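Local atomic coordinates of hypothetical protein (Staphylococcus aureus subsp. aureus, PDB entry 2IL5), a protein that is of unknown function but resembles activator of Hsp90 ATPase homolog 1-like proteins of the Bet v 1-like superfamily. Residues N11-V16 with R125-K130; Y89-I94 with Q103-V108. One frame throughout, in Å; residues are numbered along the deposited sequence.

Contact 1 of 2, residues N11-V16 with R125-K130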
loop_
_atom_site.group_PDB
_atom_site.type_symbol
_atom_site.label_atom_id
_atom_site.label_comp_id
_atom_site.label_asym_id
_atom_site.label_seq_id
_atom_site.Cartn_x
_atom_site.Cartn_y
_atom_site.Cartn_z
ATOM N N ASN A 11 15.718 -13.931 8.722
ATOM C CA ASN A 11 14.976 -13.094 7.803
ATOM C C ASN A 11 15.029 -11.654 8.268
ATOM O O ASN A 11 14.817 -11.388 9.461
ATOM C CB ASN A 11 13.524 -13.527 7.740
ATOM C CG ASN A 11 13.321 -14.872 7.036
ATOM O OD1 ASN A 11 14.234 -15.443 6.420
ATOM N ND2 ASN A 11 12.094 -15.376 7.122
ATOM N N GLU A 12 15.314 -10.738 7.335
ATOM C CA GLU A 12 15.444 -9.309 7.641
ATOM C C GLU A 12 14.401 -8.561 6.857
ATOM O O GLU A 12 13.867 -9.085 5.883
ATOM C CB GLU A 12 16.828 -8.760 7.268
ATOM C CG GLU A 12 17.974 -9.402 7.998
ATOM C CD GLU A 12 19.312 -9.217 7.279
ATOM O OE1 GLU A 12 19.429 -8.343 6.395
ATOM O OE2 GLU A 12 20.266 -9.949 7.609
ATOM N N HIS A 13 14.141 -7.327 7.299
ATOM C CA HIS A 13 13.133 -6.469 6.734
ATOM C C HIS A 13 13.711 -5.602 5.633
ATOM O O HIS A 13 14.835 -5.155 5.723
ATOM C CB HIS A 13 12.573 -5.544 7.817
ATOM C CG HIS A 13 11.807 -6.257 8.899
ATOM N ND1 HIS A 13 10.500 -6.677 8.740
ATOM C CD2 HIS A 13 12.145 -6.566 10.173
ATOM C CE1 HIS A 13 10.084 -7.248 9.856
ATOM N NE2 HIS A 13 11.059 -7.188 10.743
ATOM N N VAL A 14 12.941 -5.358 4.582
ATOM C CA VAL A 14 13.187 -4.160 3.824
ATOM C C VAL A 14 12.154 -3.091 4.216
ATOM O O VAL A 14 11.006 -3.405 4.555
ATOM C CB VAL A 14 13.334 -4.369 2.291
ATOM C CG1 VAL A 14 14.344 -5.498 1.991
ATOM C CG2 VAL A 14 12.051 -4.644 1.660
ATOM N N GLU A 15 12.607 -1.839 4.140
ATOM C CA GLU A 15 11.812 -0.702 4.423
ATOM C C GLU A 15 11.770 0.252 3.250
ATOM O O GLU A 15 12.801 0.614 2.693
ATOM C CB GLU A 15 12.331 -0.011 5.696
ATOM C CG GLU A 15 12.215 -0.932 6.884
ATOM C CD GLU A 15 12.825 -0.387 8.131
ATOM O OE1 GLU A 15 14.059 -0.304 8.210
ATOM O OE2 GLU A 15 12.070 -0.046 9.066
ATOM N N VAL A 16 10.561 0.688 2.920
ATOM C CA VAL A 16 10.335 1.629 1.850
ATOM C C VAL A 16 9.796 2.925 2.456
ATOM O O VAL A 16 8.881 2.913 3.258
ATOM C CB VAL A 16 9.419 0.986 0.727
ATOM C CG1 VAL A 16 8.920 2.016 -0.257
ATOM C CG2 VAL A 16 10.204 -0.149 -0.023
ATOM N N ARG A 125 7.133 -1.792 5.622
ATOM C CA ARG A 125 8.079 -2.796 6.118
ATOM C C ARG A 125 7.662 -4.202 5.665
ATOM O O ARG A 125 6.506 -4.590 5.819
ATOM C CB ARG A 125 8.179 -2.738 7.619
ATOM C CG ARG A 125 9.386 -3.483 8.103
ATOM C CD ARG A 125 9.577 -3.472 9.589
ATOM N NE ARG A 125 8.436 -3.852 10.407
ATOM C CZ ARG A 125 7.684 -2.989 11.113
ATOM N NH1 ARG A 125 7.862 -1.668 11.041
ATOM N NH2 ARG A 125 6.711 -3.439 11.867
ATOM N N SER A 126 8.598 -4.941 5.085
ATOM C CA SER A 126 8.318 -6.301 4.639
ATOM C C SER A 126 9.473 -7.240 4.923
ATOM O O SER A 126 10.609 -6.891 4.673
ATOM C CB SER A 126 8.061 -6.334 3.130
ATOM O OG SER A 126 7.720 -7.658 2.744
ATOM N N LEU A 127 9.175 -8.426 5.423
ATOM C CA LEU A 127 10.202 -9.420 5.764
ATOM C C LEU A 127 10.632 -10.156 4.544
ATOM O O LEU A 127 9.778 -10.692 3.847
ATOM C CB LEU A 127 9.641 -10.465 6.730
ATOM C CG LEU A 127 10.039 -10.298 8.164
ATOM C CD1 LEU A 127 9.364 -11.391 8.926
ATOM C CD2 LEU A 127 11.567 -10.416 8.316
ATOM N N VAL A 128 11.925 -10.168 4.246
ATOM C CA VAL A 128 12.392 -10.968 3.093
ATOM C C VAL A 128 13.024 -12.340 3.492
ATOM O O VAL A 128 13.825 -12.477 4.393
ATOM C CB VAL A 128 13.022 -10.117 1.898
ATOM C CG1 VAL A 128 13.319 -8.694 2.307
ATOM C CG2 VAL A 128 14.204 -10.829 1.128
ATOM N N GLU A 129 12.533 -13.377 2.858
ATOM C CA GLU A 129 12.942 -14.710 3.240
ATOM C C GLU A 129 14.356 -14.986 2.732
ATOM O O GLU A 129 14.702 -14.695 1.564
ATOM C CB GLU A 129 11.956 -15.745 2.734
ATOM C CG GLU A 129 11.695 -16.850 3.724
ATOM C CD GLU A 129 10.527 -16.553 4.667
ATOM O OE1 GLU A 129 10.414 -15.382 5.139
ATOM O OE2 GLU A 129 9.730 -17.497 4.945
ATOM N N LYS A 130 15.164 -15.524 3.632
ATOM C CA LYS A 130 16.502 -15.912 3.268
ATOM C C LYS A 130 16.444 -17.318 2.692
ATOM O O LYS A 130 15.743 -18.183 3.197
ATOM C CB LYS A 130 17.449 -15.798 4.458
ATOM C CG LYS A 130 18.929 -15.752 4.029
ATOM C CD LYS A 130 19.807 -15.667 5.244
ATOM C CE LYS A 130 21.156 -15.289 4.832
ATOM N NZ LYS A 130 21.983 -15.452 6.035
#
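The antiparallel pairing of the first and last strands of a Bet v 1-like sheet brings His-13 between Arg-125 and Leu-127. Arg-125 CD comes over one ring face, 3.7 Å from the centroid of the His-13 ring and offset toward the rim. Leu-127 CD2 covers the opposite face, 3.9 Å from that centroid and 13° off the ring normal, so both are CH-pi contacts. The guanidinium plane stands nearly perpendicular to the ring, at 89°, and presents its edge to His-13 ND1, while Arg-125 NH1 bonds to Tyr-123 OH.

Backbone bonds Val-14 N to Ser-126 O (2.8 Å) and Ser-126 N to Val-14 O (2.9 Å) enclose one hydrogen-bonded pair. On the other side of the sheet, Val-14 CG1 and Val-128 CG1 meet at 3.4 Å, shorter than usual for two carbons, so the exact spacing is doubtful. At Asn-11 a side chain takes over: OD1 accepts Lys-130 N at 2.9 Å, the donor standing above the plane of the Asn-11 side-chain carbonyl.

The Val-14 face lies against helix 136-166, through Lys-143 and Tyr-146; Glu-12 forms a salt bridge with Lys-143. Strand 12-22 is outermost within the chain, while strand 118-128 continues the sheet to strand 104-112.

Contact 2 of 2, residues Y89-I94 with Q103-V108; sequences YVKMTI and QDVIEV
With Lys-91 CG anti to the backbone N (chi1 -175°) and Glu-107 CG anti to its own carbonyl carbon (chi1 -61°), the two side chains run side by side, pointing the same way from a non-hydrogen-bonded pair. Their CG atoms lie 3.7 Å apart. The lysine stays extended until a bend at chi4 (36°) places NZ, which donates to Glu-107 OE2 at 2.7 Å in a salt bridge. The oxygen uses its anti lone pair, the one away from OE1. Tyr-89 lies beside the same glutamate and points the same way, its OH 3.5 Å from Glu-107 CG, a contact of the hydroxyl with the aliphatic part of the chain.

Six backbone hydrogen bonds join Val-90 with Val-108, Met-92 with Ile-106 and Ile-94 with Asp-104, as expected of the two arms of an antiparallel beta hairpin. The last pair is less regular: Ile-94 N stands above the carbonyl plane of Asp-104 O, and the return bond, Asp-104 N to Ile-94 O, is suspiciously short at 2.6 Å and doubtful in detail. The face carrying these three pairs is mainly apolar. Selenomethionine Met-92 lies alongside Ile-106, CG to CB 3.8 Å, and Ile-94 CG1 meets Ile-106 CD1 at 3.8 Å. Toward the open end of the hairpin, Val-90 CB rests on Val-108 CG1 at 3.7 Å.

The hairpin lies inside the sheet, between strands 74-85 and 118-128. On its apolar face Met-92 and Ile-106 both touch Trp-33, Met-92 also reaches Phe-43 and Tyr-63, and Ile-106 packs on Phe-122 of strand 118-128.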
loop_
_atom_site.group_PDB
_atom_site.type_symbol
_atom_site.label_atom_id
_atom_site.label_comp_id
_atom_site.label_asym_id
_atom_site.label_seq_id
_atom_site.Cartn_x
_atom_site.Cartn_y
_atom_site.Cartn_z
ATOM N N TYR A 89 -3.827 9.737 9.502
ATOM C CA TYR A 89 -2.968 8.577 9.688
ATOM C C TYR A 89 -3.685 7.309 9.459
ATOM O O TYR A 89 -4.746 7.065 10.030
ATOM C CB TYR A 89 -2.312 8.598 11.083
ATOM C CG TYR A 89 -1.296 7.504 11.386
ATOM C CD1 TYR A 89 -0.143 7.337 10.616
ATOM C CD2 TYR A 89 -1.462 6.674 12.503
ATOM C CE1 TYR A 89 0.804 6.319 10.913
ATOM C CE2 TYR A 89 -0.527 5.681 12.824
ATOM C CZ TYR A 89 0.594 5.510 12.025
ATOM O OH TYR A 89 1.506 4.529 12.369
ATOM N N VAL A 90 -3.084 6.508 8.592
ATOM C CA VAL A 90 -3.482 5.125 8.412
ATOM C C VAL A 90 -2.282 4.180 8.708
ATOM O O VAL A 90 -1.195 4.341 8.144
ATOM C CB VAL A 90 -4.042 4.855 6.960
ATOM C CG1 VAL A 90 -4.445 3.393 6.805
ATOM C CG2 VAL A 90 -5.218 5.750 6.630
ATOM N N LYS A 91 -2.490 3.256 9.643
ATOM C CA LYS A 91 -1.644 2.071 9.843
ATOM C C LYS A 91 -2.463 0.831 9.482
ATOM O O LYS A 91 -3.553 0.597 10.025
ATOM C CB LYS A 91 -1.139 1.960 11.270
ATOM C CG LYS A 91 -0.152 0.816 11.540
ATOM C CD LYS A 91 0.248 0.874 13.063
ATOM C CE LYS A 91 1.098 -0.295 13.575
ATOM N NZ LYS A 91 2.076 -0.760 12.488
HETATM N N MSE A 92 -1.948 0.063 8.531
HETATM C CA MSE A 92 -2.614 -1.112 8.072
HETATM C C MSE A 92 -1.593 -2.228 7.813
HETATM O O MSE A 92 -0.372 -1.969 7.720
HETATM C CB MSE A 92 -3.478 -0.794 6.834
HETATM C CG MSE A 92 -2.723 -0.346 5.617
HETATM SE SE MSE A 92 -3.799 0.383 4.227
HETATM C CE MSE A 92 -4.832 -1.212 3.852
ATOM N N THR A 93 -2.094 -3.465 7.759
ATOM C CA THR A 93 -1.310 -4.600 7.298
ATOM C C THR A 93 -1.621 -5.024 5.844
ATOM O O THR A 93 -2.743 -4.816 5.299
ATOM C CB THR A 93 -1.421 -5.846 8.189
ATOM O OG1 THR A 93 -2.635 -6.542 7.909
ATOM C CG2 THR A 93 -1.325 -5.517 9.661
ATOM N N ILE A 94 -0.573 -5.563 5.230
ATOM C CA ILE A 94 -0.637 -6.361 3.996
ATOM C C ILE A 94 -0.297 -7.767 4.459
ATOM O O ILE A 94 0.802 -8.038 4.909
ATOM C CB ILE A 94 0.377 -5.911 2.973
ATOM C CG1 ILE A 94 0.051 -4.510 2.494
ATOM C CG2 ILE A 94 0.350 -6.850 1.746
ATOM C CD1 ILE A 94 -0.810 -4.499 1.188
ATOM N N GLN A 103 2.904 -10.582 7.949
ATOM C CA GLN A 103 2.243 -9.332 7.551
ATOM C C GLN A 103 3.276 -8.263 7.241
ATOM O O GLN A 103 4.154 -7.938 8.066
ATOM C CB GLN A 103 1.333 -8.747 8.636
ATOM C CG GLN A 103 0.438 -9.672 9.361
ATOM C CD GLN A 103 0.444 -9.346 10.839
ATOM O OE1 GLN A 103 1.343 -9.766 11.573
ATOM N NE2 GLN A 103 -0.548 -8.577 11.284
ATOM N N ASP A 104 3.145 -7.696 6.059
ATOM C CA ASP A 104 3.748 -6.433 5.777
ATOM C C ASP A 104 2.975 -5.308 6.506
ATOM O O ASP A 104 1.783 -5.398 6.787
ATOM C CB ASP A 104 3.782 -6.162 4.292
ATOM C CG ASP A 104 4.381 -7.326 3.479
ATOM O OD1 ASP A 104 5.188 -8.136 4.023
ATOM O OD2 ASP A 104 4.055 -7.376 2.261
ATOM N N VAL A 105 3.711 -4.245 6.769
ATOM C CA VAL A 105 3.212 -3.101 7.505
ATOM C C VAL A 105 3.224 -1.910 6.577
ATOM O O VAL A 105 4.207 -1.647 5.943
ATOM C CB VAL A 105 4.087 -2.842 8.795
ATOM C CG1 VAL A 105 3.907 -1.414 9.323
ATOM C CG2 VAL A 105 3.781 -3.919 9.875
ATOM N N ILE A 106 2.103 -1.214 6.510
ATOM C CA ILE A 106 2.024 0.138 5.932
ATOM C C ILE A 106 1.708 1.182 7.022
ATOM O O ILE A 106 0.786 1.009 7.794
ATOM C CB ILE A 106 0.920 0.194 4.830
ATOM C CG1 ILE A 106 1.425 -0.531 3.560
ATOM C CG2 ILE A 106 0.496 1.658 4.523
ATOM C CD1 ILE A 106 0.347 -0.679 2.430
ATOM N N GLU A 107 2.497 2.247 7.101
ATOM C CA GLU A 107 2.151 3.400 7.961
ATOM C C GLU A 107 2.246 4.636 7.091
ATOM O O GLU A 107 3.282 4.891 6.507
ATOM C CB GLU A 107 3.048 3.496 9.170
ATOM C CG GLU A 107 2.936 2.263 10.061
ATOM C CD GLU A 107 3.911 2.194 11.198
ATOM O OE1 GLU A 107 4.866 2.995 11.255
ATOM O OE2 GLU A 107 3.701 1.323 12.095
ATOM N N VAL A 108 1.132 5.349 6.945
ATOM C CA VAL A 108 1.083 6.479 6.053
ATOM C C VAL A 108 0.470 7.695 6.784
ATOM O O VAL A 108 -0.635 7.635 7.318
ATOM C CB VAL A 108 0.383 6.139 4.671
ATOM C CG1 VAL A 108 -1.057 5.729 4.869
ATOM C CG2 VAL A 108 0.491 7.348 3.683
#

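Contacts 1 and 2 are neighbouring parts of one antiparallel sheet, their centres about 14 Å apart, and contact 2 is nested along the chain inside the loop closed by contact 1. Two probable hydrogen bonds join the contacts directly: Arg-125 N to Val-105 O at 2.9 Å, and Ser-126 OG to Asp-104 OD1, also 2.9 Å. Ser-126 OG also bonds to Tyr-146 OH, connecting this junction to helix 136-166; the other carboxylate oxygen, Asp-104 OD2, bonds to Tyr-124 OH. A bound sodium ion lies about 4 Å from the side chain of Ile-94 and about 10 Å from that of Ser-126, much closer to contact 2.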